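Local coordinates for protein sulfate adenylyltransferase (Allochromatium vinosum, PDB 4DNX) that catalyses the transfer of the adenylyl group of ATP to sulfate, giving adenosine 5'-phosphosulfate and diphosphate, at residues V5-R11 against F52-D56; D56-N60 against I157-I161; W192-F198 against V219-V225. One frame throughout, in Å; residues are numbered along the deposited sequence.

Interaction 1. Residues V5-R11 against F52-D56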
# COMPACT_ATOMS: atom_id res chain seq x y z
N VAL A 5 13.61 16.12 -6.30
CA VAL A 5 14.74 16.51 -7.12
C VAL A 5 14.24 17.15 -8.42
O VAL A 5 13.48 16.54 -9.11
CB VAL A 5 15.65 15.29 -7.46
CG1 VAL A 5 16.92 15.80 -8.18
CG2 VAL A 5 16.06 14.55 -6.16
N GLY A 6 14.65 18.38 -8.68
CA GLY A 6 14.32 19.03 -10.00
C GLY A 6 12.93 19.60 -10.20
O GLY A 6 12.61 20.03 -11.31
N SER A 7 12.09 19.59 -9.15
CA SER A 7 10.76 20.23 -9.18
C SER A 7 10.24 20.48 -7.78
O SER A 7 10.75 19.95 -6.81
CB SER A 7 9.74 19.34 -9.92
OG SER A 7 9.60 18.11 -9.21
N ASP A 8 9.17 21.27 -7.67
CA ASP A 8 8.65 21.56 -6.33
C ASP A 8 7.72 20.47 -5.79
O ASP A 8 7.52 20.34 -4.57
CB ASP A 8 7.92 22.90 -6.33
CG ASP A 8 8.86 24.09 -6.59
OD1 ASP A 8 10.07 24.03 -6.28
OD2 ASP A 8 8.35 25.14 -7.06
N GLU A 9 7.14 19.69 -6.70
CA GLU A 9 6.26 18.56 -6.35
C GLU A 9 6.64 17.35 -7.16
O GLU A 9 7.10 17.49 -8.30
CB GLU A 9 4.81 18.92 -6.66
CG GLU A 9 4.35 20.12 -5.82
CD GLU A 9 2.92 20.00 -5.39
OE1 GLU A 9 2.07 19.65 -6.24
OE2 GLU A 9 2.65 20.28 -4.20
N LEU A 10 6.43 16.16 -6.59
CA LEU A 10 6.62 14.92 -7.37
C LEU A 10 5.70 14.88 -8.58
O LEU A 10 4.55 15.38 -8.55
CB LEU A 10 6.35 13.68 -6.53
CG LEU A 10 7.36 13.41 -5.40
CD1 LEU A 10 6.83 12.20 -4.59
CD2 LEU A 10 8.80 13.10 -5.91
N ARG A 11 6.22 14.30 -9.65
CA ARG A 11 5.49 14.18 -10.93
C ARG A 11 5.44 12.70 -11.38
O ARG A 11 6.02 12.34 -12.44
CB ARG A 11 6.13 15.09 -12.01
CG ARG A 11 6.18 16.55 -11.61
CD ARG A 11 6.33 17.49 -12.81
NE ARG A 11 6.49 18.88 -12.34
CZ ARG A 11 7.39 19.74 -12.80
NH1 ARG A 11 8.26 19.38 -13.74
NH2 ARG A 11 7.44 20.98 -12.30
N PHE A 52 11.51 8.32 -9.78
CA PHE A 52 12.37 8.93 -10.79
C PHE A 52 11.80 10.26 -11.28
O PHE A 52 12.11 10.76 -12.38
CB PHE A 52 12.62 7.96 -11.96
CG PHE A 52 13.47 6.76 -11.61
CD1 PHE A 52 14.17 6.62 -10.39
CD2 PHE A 52 13.55 5.73 -12.53
CE1 PHE A 52 14.96 5.50 -10.13
CE2 PHE A 52 14.34 4.56 -12.28
CZ PHE A 52 15.02 4.44 -11.10
N SER A 53 11.01 10.90 -10.42
CA SER A 53 10.51 12.23 -10.76
C SER A 53 11.61 13.29 -10.93
O SER A 53 12.65 13.18 -10.25
CB SER A 53 9.60 12.73 -9.60
OG SER A 53 9.12 14.06 -9.83
N PRO A 54 11.58 13.94 -12.09
CA PRO A 54 10.36 14.48 -12.69
C PRO A 54 10.38 13.92 -14.13
O PRO A 54 9.73 14.49 -15.03
CB PRO A 54 10.58 16.00 -12.71
CG PRO A 54 12.03 16.14 -12.90
CD PRO A 54 12.64 15.00 -12.08
N LEU A 55 11.13 12.84 -14.37
CA LEU A 55 11.25 12.35 -15.75
C LEU A 55 9.94 11.76 -16.27
O LEU A 55 9.14 11.18 -15.52
CB LEU A 55 12.37 11.29 -15.86
CG LEU A 55 13.80 11.85 -16.02
CD1 LEU A 55 14.20 12.76 -14.90
CD2 LEU A 55 14.78 10.69 -16.06
N ASP A 56 9.72 11.89 -17.59
CA ASP A 56 8.41 11.47 -18.16
C ASP A 56 8.34 10.10 -18.80
O ASP A 56 7.25 9.61 -19.07
CB ASP A 56 7.83 12.53 -19.12
CG ASP A 56 8.61 12.67 -20.39
OD1 ASP A 56 9.43 11.77 -20.75
OD2 ASP A 56 8.38 13.70 -21.08
O HOH W 1 10.83 15.63 -8.82
O HOH W 2 8.40 11.12 -12.89
O HOH W 3 6.39 13.53 -15.13
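One direct hydrogen bond spans the two loops: the backbone N of Arg11 donates to Ser53 OG at 2.9 Å. The t rotamer of Ser53 (chi1 177°) points its hydroxyl at the bend formed by residues 5-11, which Ser7 OG braces by donating to Glu9 O at 2.7 Å. Water supplies the remaining polar links. Water 1 donates to Val5 O and to Ser7 OG, both at 2.8 Å, and lies 2.5 Å from Ser53 OG, filling the gap between two hydroxyls that stand 4.1 Å apart (Ser7 OG to Ser53 OG). Water 2 lies between Arg11 O and Leu55 O, 2.7 Å from each. The contact ties the N-terminal segment of the PUA-like domain, ahead of helix 18-28, to the loop between helix 38-48 and strand 57-58. Both loops also meet helix 274-287, in the ATP-sulfurylase family region: Asn286 bonds to Val5 N and Ser53 O, and Tyr282 to Ser53 O. Ser53 and Pro54 carry most of the van der Waals contact: Pro54 CD lies 3.4 Å from Val5 O, Arg11 NH1 passes 4.2 Å from Pro54 CB, and Leu10 CD2 reaches Ser53 CB at 3.8 Å. Gly6, with phi of 79°, turns beside the proline ring.

Interaction 2. Residues D56-N60 against I157-I161; sequences DGFMN and ISGPI
Three backbone hydrogen bonds pair the segments antiparallel, their end-to-end directions 174° apart. Ile161 N donates to Asp56 O (2.9 Å), Phe58 N to Gly159 O (3.1 Å) and Gly159 N to Phe58 O (3.1 Å). Phe58 and Gly159 are therefore a hydrogen-bonded pair (CA-CA 5.5 Å), and Gly57 and Pro160 a non-hydrogen-bonded one (CA-CA 4.2 Å). That close approach requires Gly57: at phi/psi 166/-149° a CB would clash with Gly159 O and Pro160 CA. Gly159 (140/169°) likewise has a backbone that calls for glycine. Where the pairing ends, a water donates to Met59 O (2.9 Å) and Ile157 O (2.7 Å). Ser158 CB packs 3.4 Å from Met59 O, and Asn60 OD1 accepts from Asp63 N, capping helix 61-70. Phe58, chi1 m, sets CD2 3.9 Å from Ile161 CG2; Ala40 and Asn43 of helix 38-48 and Met115 also touch its side chain. The arrangement is a short antiparallel pairing of strand 57-58 with the long strand 155-163, within the mixed sheet of the PUA-like domain.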
# COMPACT_ATOMS: atom_id res chain seq x y z
N ASP A 56 9.72 11.89 -17.59
CA ASP A 56 8.41 11.47 -18.16
C ASP A 56 8.34 10.10 -18.80
O ASP A 56 7.25 9.61 -19.07
CB ASP A 56 7.83 12.53 -19.12
CG ASP A 56 8.61 12.67 -20.39
OD1 ASP A 56 9.43 11.77 -20.75
OD2 ASP A 56 8.38 13.70 -21.08
N GLY A 57 9.49 9.47 -18.99
CA GLY A 57 9.52 8.19 -19.69
C GLY A 57 10.91 7.78 -20.10
O GLY A 57 11.89 8.11 -19.44
N PHE A 58 11.01 7.07 -21.22
CA PHE A 58 12.28 6.47 -21.62
C PHE A 58 13.07 7.43 -22.48
O PHE A 58 12.49 8.17 -23.27
CB PHE A 58 12.05 5.15 -22.36
CG PHE A 58 11.51 4.04 -21.48
CD1 PHE A 58 12.37 3.35 -20.59
CD2 PHE A 58 10.17 3.68 -21.51
CE1 PHE A 58 11.88 2.33 -19.78
CE2 PHE A 58 9.66 2.65 -20.71
CZ PHE A 58 10.52 1.97 -19.82
N MET A 59 14.38 7.39 -22.32
CA MET A 59 15.31 8.35 -22.91
C MET A 59 15.63 8.02 -24.34
O MET A 59 15.76 6.85 -24.71
CB MET A 59 16.64 8.33 -22.13
CG MET A 59 16.52 8.84 -20.74
SD MET A 59 18.15 8.91 -19.98
CE MET A 59 17.68 9.27 -18.28
N ASN A 60 15.82 9.07 -25.16
CA ASN A 60 16.47 8.85 -26.46
C ASN A 60 17.99 8.64 -26.28
O ASN A 60 18.53 8.79 -25.14
CB ASN A 60 16.17 9.99 -27.44
CG ASN A 60 16.70 11.34 -26.97
OD1 ASN A 60 17.68 11.44 -26.22
ND2 ASN A 60 16.07 12.39 -27.47
N ILE A 157 13.60 2.55 -27.91
CA ILE A 157 12.36 3.31 -28.15
C ILE A 157 12.22 4.32 -27.02
O ILE A 157 12.48 4.00 -25.83
CB ILE A 157 11.14 2.37 -28.30
CG1 ILE A 157 10.90 1.55 -27.04
CG2 ILE A 157 11.41 1.40 -29.48
CD1 ILE A 157 9.52 0.81 -27.05
N SER A 158 11.85 5.54 -27.39
CA SER A 158 11.85 6.64 -26.40
C SER A 158 10.57 7.45 -26.49
O SER A 158 9.88 7.43 -27.53
CB SER A 158 13.07 7.56 -26.59
OG SER A 158 13.17 8.04 -27.93
N GLY A 159 10.25 8.11 -25.37
CA GLY A 159 9.00 8.89 -25.29
C GLY A 159 8.33 8.74 -23.93
O GLY A 159 8.71 7.85 -23.12
N PRO A 160 7.32 9.57 -23.68
CA PRO A 160 6.68 9.61 -22.37
C PRO A 160 5.75 8.40 -22.15
O PRO A 160 5.21 7.85 -23.12
CB PRO A 160 5.83 10.92 -22.41
CG PRO A 160 5.57 11.12 -23.89
CD PRO A 160 6.74 10.55 -24.63
N ILE A 161 5.58 8.00 -20.88
CA ILE A 161 4.73 6.85 -20.57
C ILE A 161 3.68 7.21 -19.52
O ILE A 161 3.86 8.17 -18.76
CB ILE A 161 5.57 5.59 -20.08
CG1 ILE A 161 6.21 5.88 -18.72
CG2 ILE A 161 6.61 5.16 -21.15
CD1 ILE A 161 6.98 4.62 -18.16
O HOH W 4 14.92 4.11 -24.68

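Interaction 3. Residues W192-F198 against V219-V225; sequences WQKIVAF and VEADGVV
Residues 195-198 and 223-225 run as parallel strands, their short axes 4.6 Å apart at closest approach and inclined by 31° (signed crossing angle -31°). Val196 pairs with Val224 (CA-CA 4.7 Å) and Ala197 with Val225 (4.8 Å). Val196 N donates to Gly223 O (3.0 Å), Val225 N to Val196 O (2.9 Å) and Phe198 N to Val225 O (3.0 Å). Asp222 N donates to Lys194 O at 2.9 Å. Helix 206-219 ends in a Schellman motif at Glu220 (phi/psi 54/46°), and the chain continues through Ala221 and Asp222 toward Val224 and Val225. Asp222, chi1 m, points back so that OD2 accepts from Gln193 N (2.8 Å) and Lys194 N (3.1 Å). Trp192 (chi1 m, chi2 -6°) lays its indole over Gly223, whose CA stands 3.5 Å from the centroid of the six-membered ring and 1° off its normal, a CH-pi contact; a CB at Gly223 would clash with Trp192 CE2. Ile195 CG2 meets Val225 CG2 at 3.6 Å on the sheet face that also carries Ala197. The other face bears Val196 and Val224: Val196, chi1 t, brings CG2 to 3.7 Å from Ala221 CB and 3.9 Å from Val219 CG2. Lys194 extends with CD 3.4 Å from Val219 O. The two strands and helix 206-219 form a beta-alpha-beta unit of the Rossmann-like parallel sheet, with strand 291-294 beside 195-200 and strand 260-266 beside 223-230. Helix 206-219 covers the Val196 and Val224 face, while helix 274-287 packs against Ala197 and Val225.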
# COMPACT_ATOMS: atom_id res chain seq x y z
N TRP A 192 7.71 14.02 11.10
CA TRP A 192 9.17 13.91 11.04
C TRP A 192 9.77 15.04 10.20
O TRP A 192 9.29 15.28 9.06
CB TRP A 192 9.57 12.57 10.42
CG TRP A 192 9.20 11.37 11.24
CD1 TRP A 192 8.65 11.33 12.52
CD2 TRP A 192 9.39 10.02 10.84
NE1 TRP A 192 8.47 10.01 12.90
CE2 TRP A 192 8.94 9.19 11.91
CE3 TRP A 192 9.90 9.41 9.66
CZ2 TRP A 192 8.98 7.77 11.83
CZ3 TRP A 192 9.94 7.99 9.60
CH2 TRP A 192 9.50 7.21 10.67
N GLN A 193 10.80 15.71 10.76
CA GLN A 193 11.53 16.81 10.10
C GLN A 193 12.87 16.39 9.49
O GLN A 193 13.29 16.91 8.46
CB GLN A 193 11.84 17.92 11.10
CG GLN A 193 10.68 18.41 11.94
CD GLN A 193 9.83 19.38 11.18
OE1 GLN A 193 9.55 19.20 9.99
NE2 GLN A 193 9.38 20.42 11.87
N LYS A 194 13.55 15.44 10.15
CA LYS A 194 14.77 14.85 9.62
C LYS A 194 14.53 13.35 9.60
O LYS A 194 13.99 12.76 10.56
CB LYS A 194 15.99 15.23 10.45
CG LYS A 194 16.37 16.70 10.21
CD LYS A 194 17.50 17.12 11.11
CE LYS A 194 17.96 18.53 10.74
NZ LYS A 194 18.82 19.14 11.81
N ILE A 195 14.88 12.72 8.48
CA ILE A 195 14.52 11.31 8.25
C ILE A 195 15.71 10.59 7.63
O ILE A 195 16.20 11.02 6.56
CB ILE A 195 13.29 11.20 7.25
CG1 ILE A 195 12.09 12.04 7.77
CG2 ILE A 195 12.91 9.74 7.04
CD1 ILE A 195 12.08 13.47 7.26
N VAL A 196 16.20 9.52 8.28
CA VAL A 196 17.29 8.69 7.71
C VAL A 196 16.69 7.57 6.87
O VAL A 196 15.69 6.98 7.28
CB VAL A 196 18.09 8.06 8.87
CG1 VAL A 196 19.10 7.00 8.35
CG2 VAL A 196 18.78 9.15 9.72
N ALA A 197 17.26 7.25 5.70
CA ALA A 197 16.77 6.09 4.93
C ALA A 197 17.85 5.00 4.98
O ALA A 197 19.09 5.33 4.92
CB ALA A 197 16.53 6.52 3.44
N PHE A 198 17.42 3.75 5.09
CA PHE A 198 18.31 2.59 5.14
C PHE A 198 17.75 1.52 4.22
O PHE A 198 16.63 1.10 4.43
CB PHE A 198 18.42 2.03 6.59
CG PHE A 198 19.29 0.78 6.70
CD1 PHE A 198 20.67 0.88 6.57
CD2 PHE A 198 18.70 -0.48 6.91
CE1 PHE A 198 21.49 -0.28 6.67
CE2 PHE A 198 19.54 -1.65 7.02
CZ PHE A 198 20.87 -1.51 6.90
N VAL A 219 22.53 12.80 13.24
CA VAL A 219 21.92 13.85 12.42
C VAL A 219 20.65 14.41 13.06
O VAL A 219 19.96 15.24 12.44
CB VAL A 219 21.67 13.35 10.96
CG1 VAL A 219 22.89 12.59 10.43
CG2 VAL A 219 20.39 12.48 10.87
N GLU A 220 20.40 13.99 14.31
CA GLU A 220 19.20 14.33 15.10
C GLU A 220 17.90 14.01 14.36
O GLU A 220 16.98 14.84 14.32
CB GLU A 220 19.24 15.81 15.53
CG GLU A 220 20.23 16.08 16.66
CD GLU A 220 20.69 17.55 16.73
OE1 GLU A 220 21.67 17.82 17.46
OE2 GLU A 220 20.09 18.43 16.06
N ALA A 221 17.84 12.82 13.76
CA ALA A 221 16.65 12.40 13.01
C ALA A 221 15.46 12.05 13.90
O ALA A 221 15.60 11.56 15.05
CB ALA A 221 16.96 11.23 12.11
N ASP A 222 14.27 12.27 13.36
CA ASP A 222 13.04 11.92 14.02
C ASP A 222 12.59 10.50 13.69
O ASP A 222 11.77 9.90 14.41
CB ASP A 222 11.97 12.90 13.52
CG ASP A 222 12.25 14.32 13.94
OD1 ASP A 222 12.42 14.56 15.15
OD2 ASP A 222 12.36 15.18 13.03
N GLY A 223 13.12 9.95 12.60
CA GLY A 223 12.68 8.63 12.20
C GLY A 223 13.60 8.04 11.15
O GLY A 223 14.44 8.76 10.59
N VAL A 224 13.45 6.73 10.94
CA VAL A 224 14.14 5.99 9.85
C VAL A 224 13.10 5.29 8.97
O VAL A 224 12.11 4.72 9.46
CB VAL A 224 15.13 4.96 10.41
CG1 VAL A 224 14.44 3.95 11.36
CG2 VAL A 224 15.84 4.19 9.27
N VAL A 225 13.30 5.40 7.65
CA VAL A 225 12.53 4.63 6.69
C VAL A 225 13.43 3.44 6.33
O VAL A 225 14.55 3.67 5.81
CB VAL A 225 12.22 5.46 5.42
CG1 VAL A 225 11.43 4.55 4.43
CG2 VAL A 225 11.35 6.70 5.78

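How the interactions relate
Along the chain, interaction 1 runs directly into interaction 2: they share Asp56, where the loop 52-56 passes into strand 57-58, and their centres are 15 Å apart. Both belong to the PUA-like region, one joining its N-terminal loop to the 52-56 loop, the other placing the following strand in the mixed sheet. Interaction 3 comes later, in the parallel sheet of the ATP-sulfurylase region; its centre lies 22 Å from that of interaction 1 and 34 Å from that of interaction 2, without touching either. Helix 274-287 relates the two regions, since it contacts residues of interaction 1 and also packs on the strands of interaction 3.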